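Local coordinates for adhesion G-protein coupled receptor G6 (Danio rerio, PDB 6V55) that probably acts as a cell-surface adhesion receptor in myelination, its calcium-binding, multidomain extracellular region probably mediating contacts outside the cell, at residues A[342-347]-A[485-490]; A[376-381]-A[423-428]. One frame throughout, in Å; residues are numbered along the deposited sequence.

Contact 1. Residues A[342-347]-A[485-490]; sequences DIFYRS and CMINRD. With NAG (2-acetamido-2-deoxy-beta-D-glucopyranose), chain I.
I487 sets its terminal methyl squarely on the ring of F344. I487 CD1 stands 3.4 Å from the centroid of the F344 ring and only 4° from the ring normal, a CH-pi contact in which all six ring carbons are almost equally far from the methyl; the shortest of these, F344 CD1 to I487 CD1, measures 3.6 Å. On I487 the CG1 branch runs anti to the carbonyl carbon (chi1 -65°) and continues extended to CD1, which carries this one methyl out to the ring. R489 comes obliquely to the same phenyl group, beyond its rim. Its chain is extended from CG to NE and crosses F344 at about a right angle, bringing R489 NH2 to 4.2 Å from F344 CE2 with the guanidinium and ring planes 77° apart. The contact joins strand 342-353, in the antiparallel sheet of the SEA domain, to strand 480-488, which belongs to a separate three-stranded antiparallel sheet; no hydrogen bond links the segments, and the two meet through side chains alone. M446 touches both F344 and I487, while V408 of strand 399-410 also packs against the phenylalanine. Were F344 an alanine, the I487 methyl would probably lose its aromatic partner and a gap would be likely to open beside M446. The charge of R489 has its main partner in D383, to which NH1 forms a salt bridge. C485, at the start of its segment, is tied by a disulfide to C449.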
loop_
_atom_site.group_PDB
_atom_site.type_symbol
_atom_site.label_atom_id
_atom_site.label_comp_id
_atom_site.label_asym_id
_atom_site.label_seq_id
_atom_site.Cartn_x
_atom_site.Cartn_y
_atom_site.Cartn_z
ATOM N N ASP A 342 -14.793 -21.317 2.553
ATOM C CA ASP A 342 -15.138 -21.963 1.302
ATOM C C ASP A 342 -14.888 -21.026 0.127
ATOM O O ASP A 342 -15.103 -19.812 0.233
ATOM C CB ASP A 342 -16.599 -22.405 1.307
ATOM C CG ASP A 342 -16.894 -23.471 2.361
ATOM O OD1 ASP A 342 -18.072 -23.603 2.753
ATOM O OD2 ASP A 342 -15.959 -24.176 2.808
ATOM N N ILE A 343 -14.441 -21.602 -0.997
ATOM C CA ILE A 343 -14.278 -20.890 -2.267
ATOM C C ILE A 343 -15.419 -21.294 -3.198
ATOM O O ILE A 343 -15.681 -22.492 -3.384
ATOM C CB ILE A 343 -12.911 -21.197 -2.901
ATOM C CG1 ILE A 343 -11.787 -20.712 -1.982
ATOM C CG2 ILE A 343 -12.803 -20.655 -4.341
ATOM C CD1 ILE A 343 -11.422 -19.244 -2.173
ATOM N N PHE A 344 -16.089 -20.306 -3.791
ATOM C CA PHE A 344 -17.305 -20.528 -4.555
ATOM C C PHE A 344 -17.088 -20.299 -6.047
ATOM O O PHE A 344 -16.367 -19.383 -6.444
ATOM C CB PHE A 344 -18.381 -19.606 -4.046
ATOM C CG PHE A 344 -18.843 -19.925 -2.663
ATOM C CD1 PHE A 344 -18.237 -19.340 -1.547
ATOM C CD2 PHE A 344 -19.897 -20.810 -2.472
ATOM C CE1 PHE A 344 -18.693 -19.622 -0.261
ATOM C CE2 PHE A 344 -20.358 -21.110 -1.196
ATOM C CZ PHE A 344 -19.759 -20.505 -0.087
ATOM N N TYR A 345 -17.723 -21.132 -6.872
ATOM C CA TYR A 345 -17.643 -21.064 -8.326
ATOM C C TYR A 345 -19.050 -21.113 -8.908
ATOM O O TYR A 345 -19.904 -21.839 -8.396
ATOM C CB TYR A 345 -16.849 -22.235 -8.887
ATOM C CG TYR A 345 -15.398 -22.318 -8.465
ATOM C CD1 TYR A 345 -14.395 -21.739 -9.246
ATOM C CD2 TYR A 345 -15.024 -23.005 -7.309
ATOM C CE1 TYR A 345 -13.067 -21.830 -8.886
ATOM C CE2 TYR A 345 -13.691 -23.095 -6.930
ATOM C CZ TYR A 345 -12.714 -22.503 -7.724
ATOM O OH TYR A 345 -11.372 -22.591 -7.371
ATOM N N ARG A 346 -19.296 -20.366 -9.985
ATOM C CA ARG A 346 -20.568 -20.426 -10.705
ATOM C C ARG A 346 -20.341 -21.077 -12.063
ATOM O O ARG A 346 -19.418 -20.678 -12.779
ATOM C CB ARG A 346 -21.137 -19.020 -10.877
ATOM C CG ARG A 346 -22.442 -18.920 -11.647
ATOM C CD ARG A 346 -22.797 -17.442 -11.956
ATOM N NE ARG A 346 -21.745 -16.869 -12.789
ATOM C CZ ARG A 346 -20.966 -15.838 -12.451
ATOM N NH1 ARG A 346 -21.131 -15.207 -11.286
ATOM N NH2 ARG A 346 -20.016 -15.433 -13.295
ATOM N N SER A 347 -21.164 -22.076 -12.427
ATOM C CA SER A 347 -20.975 -22.761 -13.705
ATOM C C SER A 347 -22.235 -22.742 -14.556
ATOM O O SER A 347 -23.361 -22.674 -14.048
ATOM C CB SER A 347 -20.540 -24.232 -13.556
ATOM O OG SER A 347 -21.351 -24.915 -12.623
ATOM N N CYS A 485 -19.802 -9.510 2.531
ATOM C CA CYS A 485 -19.907 -9.866 1.119
ATOM C C CYS A 485 -20.678 -11.185 1.014
ATOM O O CYS A 485 -20.124 -12.256 1.281
ATOM C CB CYS A 485 -18.506 -9.991 0.524
ATOM S SG CYS A 485 -18.463 -10.351 -1.240
ATOM N N MET A 486 -21.953 -11.121 0.600
ATOM C CA MET A 486 -22.872 -12.262 0.574
ATOM C C MET A 486 -22.987 -12.874 -0.821
ATOM O O MET A 486 -22.679 -12.240 -1.832
ATOM C CB MET A 486 -24.273 -11.846 1.021
ATOM C CG MET A 486 -24.310 -11.068 2.290
ATOM S SD MET A 486 -24.861 -12.061 3.672
ATOM C CE MET A 486 -26.567 -12.370 3.203
ATOM N N ILE A 487 -23.504 -14.105 -0.867
ATOM C CA ILE A 487 -23.812 -14.797 -2.121
ATOM C C ILE A 487 -25.316 -14.767 -2.377
ATOM O O ILE A 487 -26.105 -15.322 -1.595
ATOM C CB ILE A 487 -23.316 -16.240 -2.105
ATOM C CG1 ILE A 487 -21.807 -16.238 -2.043
ATOM C CG2 ILE A 487 -23.800 -16.982 -3.335
ATOM C CD1 ILE A 487 -21.314 -17.504 -1.595
ATOM N N ASN A 488 -25.705 -14.130 -3.481
ATOM C CA ASN A 488 -27.071 -14.216 -3.977
ATOM C C ASN A 488 -27.316 -15.631 -4.485
ATOM O O ASN A 488 -26.774 -16.028 -5.517
ATOM C CB ASN A 488 -27.291 -13.199 -5.088
ATOM C CG ASN A 488 -28.642 -13.332 -5.713
ATOM O OD1 ASN A 488 -29.633 -13.511 -5.014
ATOM N ND2 ASN A 488 -28.701 -13.259 -7.035
ATOM N N ARG A 489 -28.151 -16.405 -3.794
ATOM C CA ARG A 489 -28.369 -17.791 -4.189
ATOM C C ARG A 489 -29.477 -17.950 -5.230
ATOM O O ARG A 489 -30.149 -18.988 -5.250
ATOM C CB ARG A 489 -28.653 -18.647 -2.956
ATOM C CG ARG A 489 -27.485 -18.643 -2.001
ATOM C CD ARG A 489 -27.581 -19.697 -0.921
ATOM N NE ARG A 489 -26.307 -19.804 -0.220
ATOM C CZ ARG A 489 -25.399 -20.737 -0.483
ATOM N NH1 ARG A 489 -25.648 -21.645 -1.425
ATOM N NH2 ARG A 489 -24.253 -20.766 0.197
ATOM N N ASP A 490 -29.679 -16.953 -6.099
ATOM C CA ASP A 490 -30.559 -17.071 -7.252
ATOM C C ASP A 490 -29.783 -17.064 -8.562
ATOM O O ASP A 490 -29.886 -18.032 -9.316
ATOM C CB ASP A 490 -31.620 -15.975 -7.229
ATOM C CG ASP A 490 -32.711 -16.271 -6.225
ATOM O OD1 ASP A 490 -32.745 -17.428 -5.741
ATOM O OD2 ASP A 490 -33.520 -15.362 -5.921
HETATM C C1 NAG I . -28.497 -11.166 -11.100
HETATM C C2 NAG I . -29.376 -10.630 -9.944
HETATM C C3 NAG I . -29.512 -9.097 -10.044
HETATM C C4 NAG I . -28.148 -8.420 -10.174
HETATM C C5 NAG I . -27.341 -9.041 -11.323
HETATM C C6 NAG I . -25.941 -8.477 -11.463
HETATM C C7 NAG I . -31.410 -11.605 -8.915
HETATM C C8 NAG I . -32.714 -12.297 -9.196
HETATM N N2 NAG I . -30.681 -11.278 -9.990
HETATM O O3 NAG I . -30.195 -8.590 -8.903
HETATM O O4 NAG I . -28.306 -7.018 -10.379
HETATM O O5 NAG I . -27.211 -10.462 -11.117
HETATM O O6 NAG I . -24.935 -9.470 -11.300
HETATM O O7 NAG I . -31.046 -11.341 -7.769
#

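Contact 2. Residues A[376-381]-A[423-428]; sequences WMYRVY and ESMLRS. With NAG (2-acetamido-2-deoxy-beta-D-glucopyranose), chain J.
The closest CA atoms of the two segments, those of W376 and M425, are 8.2 Å apart, where the turn after helix 361-374 passes the last turn of helix 419-427. M425 bridges that distance: chi1 (-62°, CG anti to the carbonyl carbon) brings CG over the indole, and bends at chi2 and chi3 (149° and 67°) carry the sulfur and CE back toward the turn of 376-378. M425 CG lies 4.1 Å from the centroid of the five-membered ring of W376 and over its face, a CH-pi contact, while M425 CE approaches W376 CD1 to 3.5 Å, the methionine and the indole running antiparallel alongside one another. The same methyl meets Y378, with CE 3.8 Å from CD2 of a side chain that the methionine crosses at about a right angle. The sulfur sits obliquely to both rings, making Met-aromatic contacts with W376 and Y378. The tryptophan and tyrosine flank M377, the C-prime residue (positive phi) of the Schellman motif that ends helix 361-374; the chain then enters strand 380-392 of the SEA domain sheet. M425 and V380 both also touch F373 of helix 361-374, so the surface contact continues inward between helices and sheet. One water lies in the indole plane at its edge, accepting from W376 NE1 at 3.1 Å and donating to M425 O at 2.8 Å; it also bonds S428 OG, and so ties the tryptophan's polar edge to the C-terminal end of the second helix. On that helix, R427 NH2 forms a 2.9 Å salt bridge with E423 OE2 and also bonds V441 O. Farther along the first segment, the ring of Y381 packs obliquely beside an N-acetylglucosamine, its CD1 3.5 Å from the sugar O5.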
loop_
_atom_site.group_PDB
_atom_site.type_symbol
_atom_site.label_atom_id
_atom_site.label_comp_id
_atom_site.label_asym_id
_atom_site.label_seq_id
_atom_site.Cartn_x
_atom_site.Cartn_y
_atom_site.Cartn_z
ATOM N N TRP A 376 -11.720 -37.414 -8.254
ATOM C CA TRP A 376 -10.367 -36.859 -8.268
ATOM C C TRP A 376 -9.910 -36.387 -6.890
ATOM O O TRP A 376 -8.948 -35.605 -6.805
ATOM C CB TRP A 376 -10.254 -35.709 -9.269
ATOM C CG TRP A 376 -10.465 -36.092 -10.696
ATOM C CD1 TRP A 376 -11.633 -36.037 -11.404
ATOM C CD2 TRP A 376 -9.477 -36.596 -11.595
ATOM N NE1 TRP A 376 -11.427 -36.466 -12.691
ATOM C CE2 TRP A 376 -10.111 -36.818 -12.833
ATOM C CE3 TRP A 376 -8.115 -36.885 -11.472
ATOM C CZ2 TRP A 376 -9.429 -37.319 -13.940
ATOM C CZ3 TRP A 376 -7.437 -37.381 -12.569
ATOM C CH2 TRP A 376 -8.096 -37.593 -13.789
ATOM N N MET A 377 -10.605 -36.832 -5.829
ATOM C CA MET A 377 -10.335 -36.522 -4.416
ATOM C C MET A 377 -10.373 -35.027 -4.090
ATOM O O MET A 377 -9.704 -34.580 -3.152
ATOM C CB MET A 377 -9.011 -37.142 -3.914
ATOM C CG MET A 377 -8.824 -38.672 -4.086
ATOM S SD MET A 377 -10.203 -39.789 -3.712
ATOM C CE MET A 377 -10.722 -39.303 -2.064
ATOM N N TYR A 378 -11.114 -34.240 -4.871
ATOM C CA TYR A 378 -11.379 -32.835 -4.570
ATOM C C TYR A 378 -12.662 -32.711 -3.757
ATOM O O TYR A 378 -13.631 -33.431 -4.010
ATOM C CB TYR A 378 -11.514 -32.005 -5.851
ATOM C CG TYR A 378 -10.195 -31.592 -6.433
ATOM C CD1 TYR A 378 -9.516 -30.479 -5.946
ATOM C CD2 TYR A 378 -9.628 -32.313 -7.465
ATOM C CE1 TYR A 378 -8.286 -30.101 -6.485
ATOM C CE2 TYR A 378 -8.415 -31.950 -8.009
ATOM C CZ TYR A 378 -7.748 -30.850 -7.524
ATOM O OH TYR A 378 -6.537 -30.516 -8.086
ATOM N N ARG A 379 -12.667 -31.813 -2.770
ATOM C CA ARG A 379 -13.882 -31.579 -1.985
ATOM C C ARG A 379 -14.660 -30.404 -2.568
ATOM O O ARG A 379 -14.784 -29.333 -1.971
ATOM C CB ARG A 379 -13.549 -31.355 -0.519
ATOM C CG ARG A 379 -12.788 -32.499 0.083
ATOM C CD ARG A 379 -11.945 -32.046 1.245
ATOM N NE ARG A 379 -11.050 -30.956 0.867
ATOM C CZ ARG A 379 -10.437 -30.166 1.743
ATOM N NH1 ARG A 379 -10.631 -30.355 3.042
ATOM N NH2 ARG A 379 -9.635 -29.187 1.326
ATOM N N VAL A 380 -15.206 -30.635 -3.765
ATOM C CA VAL A 380 -16.087 -29.681 -4.434
ATOM C C VAL A 380 -17.479 -30.300 -4.529
ATOM O O VAL A 380 -17.624 -31.443 -4.988
ATOM C CB VAL A 380 -15.556 -29.293 -5.827
ATOM C CG1 VAL A 380 -16.421 -28.194 -6.437
ATOM C CG2 VAL A 380 -14.100 -28.867 -5.757
ATOM N N TYR A 381 -18.499 -29.547 -4.104
ATOM C CA TYR A 381 -19.860 -30.057 -4.023
ATOM C C TYR A 381 -20.799 -29.038 -4.655
ATOM O O TYR A 381 -20.441 -27.870 -4.798
ATOM C CB TYR A 381 -20.260 -30.338 -2.558
ATOM C CG TYR A 381 -19.286 -31.215 -1.752
ATOM C CD1 TYR A 381 -19.465 -32.602 -1.690
ATOM C CD2 TYR A 381 -18.211 -30.656 -1.023
ATOM C CE1 TYR A 381 -18.603 -33.414 -0.955
ATOM C CE2 TYR A 381 -17.338 -31.474 -0.275
ATOM C CZ TYR A 381 -17.554 -32.850 -0.248
ATOM O OH TYR A 381 -16.732 -33.688 0.463
ATOM N N GLU A 423 -13.372 -27.184 -15.269
ATOM C CA GLU A 423 -13.907 -27.386 -16.611
ATOM C C GLU A 423 -13.371 -28.666 -17.242
ATOM O O GLU A 423 -14.139 -29.438 -17.827
ATOM C CB GLU A 423 -13.587 -26.180 -17.495
ATOM C CG GLU A 423 -14.234 -24.884 -17.031
ATOM C CD GLU A 423 -13.854 -23.683 -17.886
ATOM O OE1 GLU A 423 -14.588 -22.669 -17.854
ATOM O OE2 GLU A 423 -12.832 -23.759 -18.602
ATOM N N SER A 424 -12.084 -28.963 -17.050
ATOM C CA SER A 424 -11.525 -30.152 -17.683
ATOM C C SER A 424 -11.840 -31.449 -16.941
ATOM O O SER A 424 -11.842 -32.509 -17.578
ATOM C CB SER A 424 -10.011 -30.002 -17.859
ATOM O OG SER A 424 -9.358 -29.957 -16.606
ATOM N N MET A 425 -12.091 -31.421 -15.623
ATOM C CA MET A 425 -12.600 -32.643 -14.992
ATOM C C MET A 425 -14.045 -32.922 -15.369
ATOM O O MET A 425 -14.466 -34.087 -15.376
ATOM C CB MET A 425 -12.494 -32.593 -13.481
ATOM C CG MET A 425 -11.097 -32.474 -13.000
ATOM S SD MET A 425 -11.104 -31.540 -11.468
ATOM C CE MET A 425 -11.952 -32.667 -10.417
ATOM N N LEU A 426 -14.817 -31.877 -15.687
ATOM C CA LEU A 426 -16.169 -32.098 -16.172
ATOM C C LEU A 426 -16.192 -32.458 -17.654
ATOM O O LEU A 426 -16.950 -33.353 -18.043
ATOM C CB LEU A 426 -17.029 -30.872 -15.899
ATOM C CG LEU A 426 -17.321 -30.598 -14.425
ATOM C CD1 LEU A 426 -18.194 -29.390 -14.325
ATOM C CD2 LEU A 426 -17.981 -31.789 -13.744
ATOM N N ARG A 427 -15.364 -31.800 -18.488
ATOM C CA ARG A 427 -15.329 -32.080 -19.931
ATOM C C ARG A 427 -14.828 -33.484 -20.248
ATOM O O ARG A 427 -15.198 -34.047 -21.291
ATOM C CB ARG A 427 -14.442 -31.077 -20.660
ATOM C CG ARG A 427 -15.116 -29.774 -20.995
ATOM C CD ARG A 427 -14.128 -28.712 -21.463
ATOM N NE ARG A 427 -14.581 -27.378 -21.087
ATOM C CZ ARG A 427 -13.811 -26.291 -21.132
ATOM N NH1 ARG A 427 -12.552 -26.401 -21.548
ATOM N NH2 ARG A 427 -14.290 -25.096 -20.768
ATOM N N SER A 428 -13.999 -34.068 -19.370
ATOM C CA SER A 428 -13.509 -35.433 -19.535
ATOM C C SER A 428 -14.452 -36.478 -18.938
ATOM O O SER A 428 -14.080 -37.650 -18.838
ATOM C CB SER A 428 -12.117 -35.579 -18.922
ATOM O OG SER A 428 -12.173 -35.558 -17.507
HETATM C C1 NAG J . -23.848 -33.443 -2.813
HETATM C C2 NAG J . -25.157 -34.120 -2.315
HETATM C C3 NAG J . -25.726 -33.375 -1.090
HETATM C C4 NAG J . -24.672 -33.239 0.007
HETATM C C5 NAG J . -23.440 -32.520 -0.547
HETATM C C6 NAG J . -22.319 -32.377 0.458
HETATM C C7 NAG J . -26.778 -35.322 -3.733
HETATM C C8 NAG J . -27.764 -35.202 -4.857
HETATM N N2 NAG J . -26.148 -34.193 -3.381
HETATM O O3 NAG J . -26.876 -34.053 -0.589
HETATM O O4 NAG J . -25.191 -32.521 1.122
HETATM O O5 NAG J . -22.912 -33.250 -1.670
HETATM O O6 NAG J . -22.569 -33.099 1.657
HETATM O O7 NAG J . -26.564 -36.393 -3.166
HETATM O O HOH W 1 -13.428 -36.683 -14.991
#

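How the contacts relate
Contact 2 is nested along the chain within the loop that contact 1 closes: residues 342-347 come first, then 376-381 and 423-428, and finally 485-490. The centres are 18 Å apart and the nearest atoms about 5 Å, without touching. Both contacts reach the five-stranded antiparallel sheet of the SEA domain, contact 1 through strand 342-353 and contact 2 through edge strand 380-392, with strand 399-410 between them. Contact 2 sets the turn after helix 361-374 against the end of helix 419-427, whereas contact 1 connects the sheet to a three-stranded one. Contact 2 is thus internal to the SEA domain, and contact 1 lies where that domain's sheet meets the next part of the extracellular region.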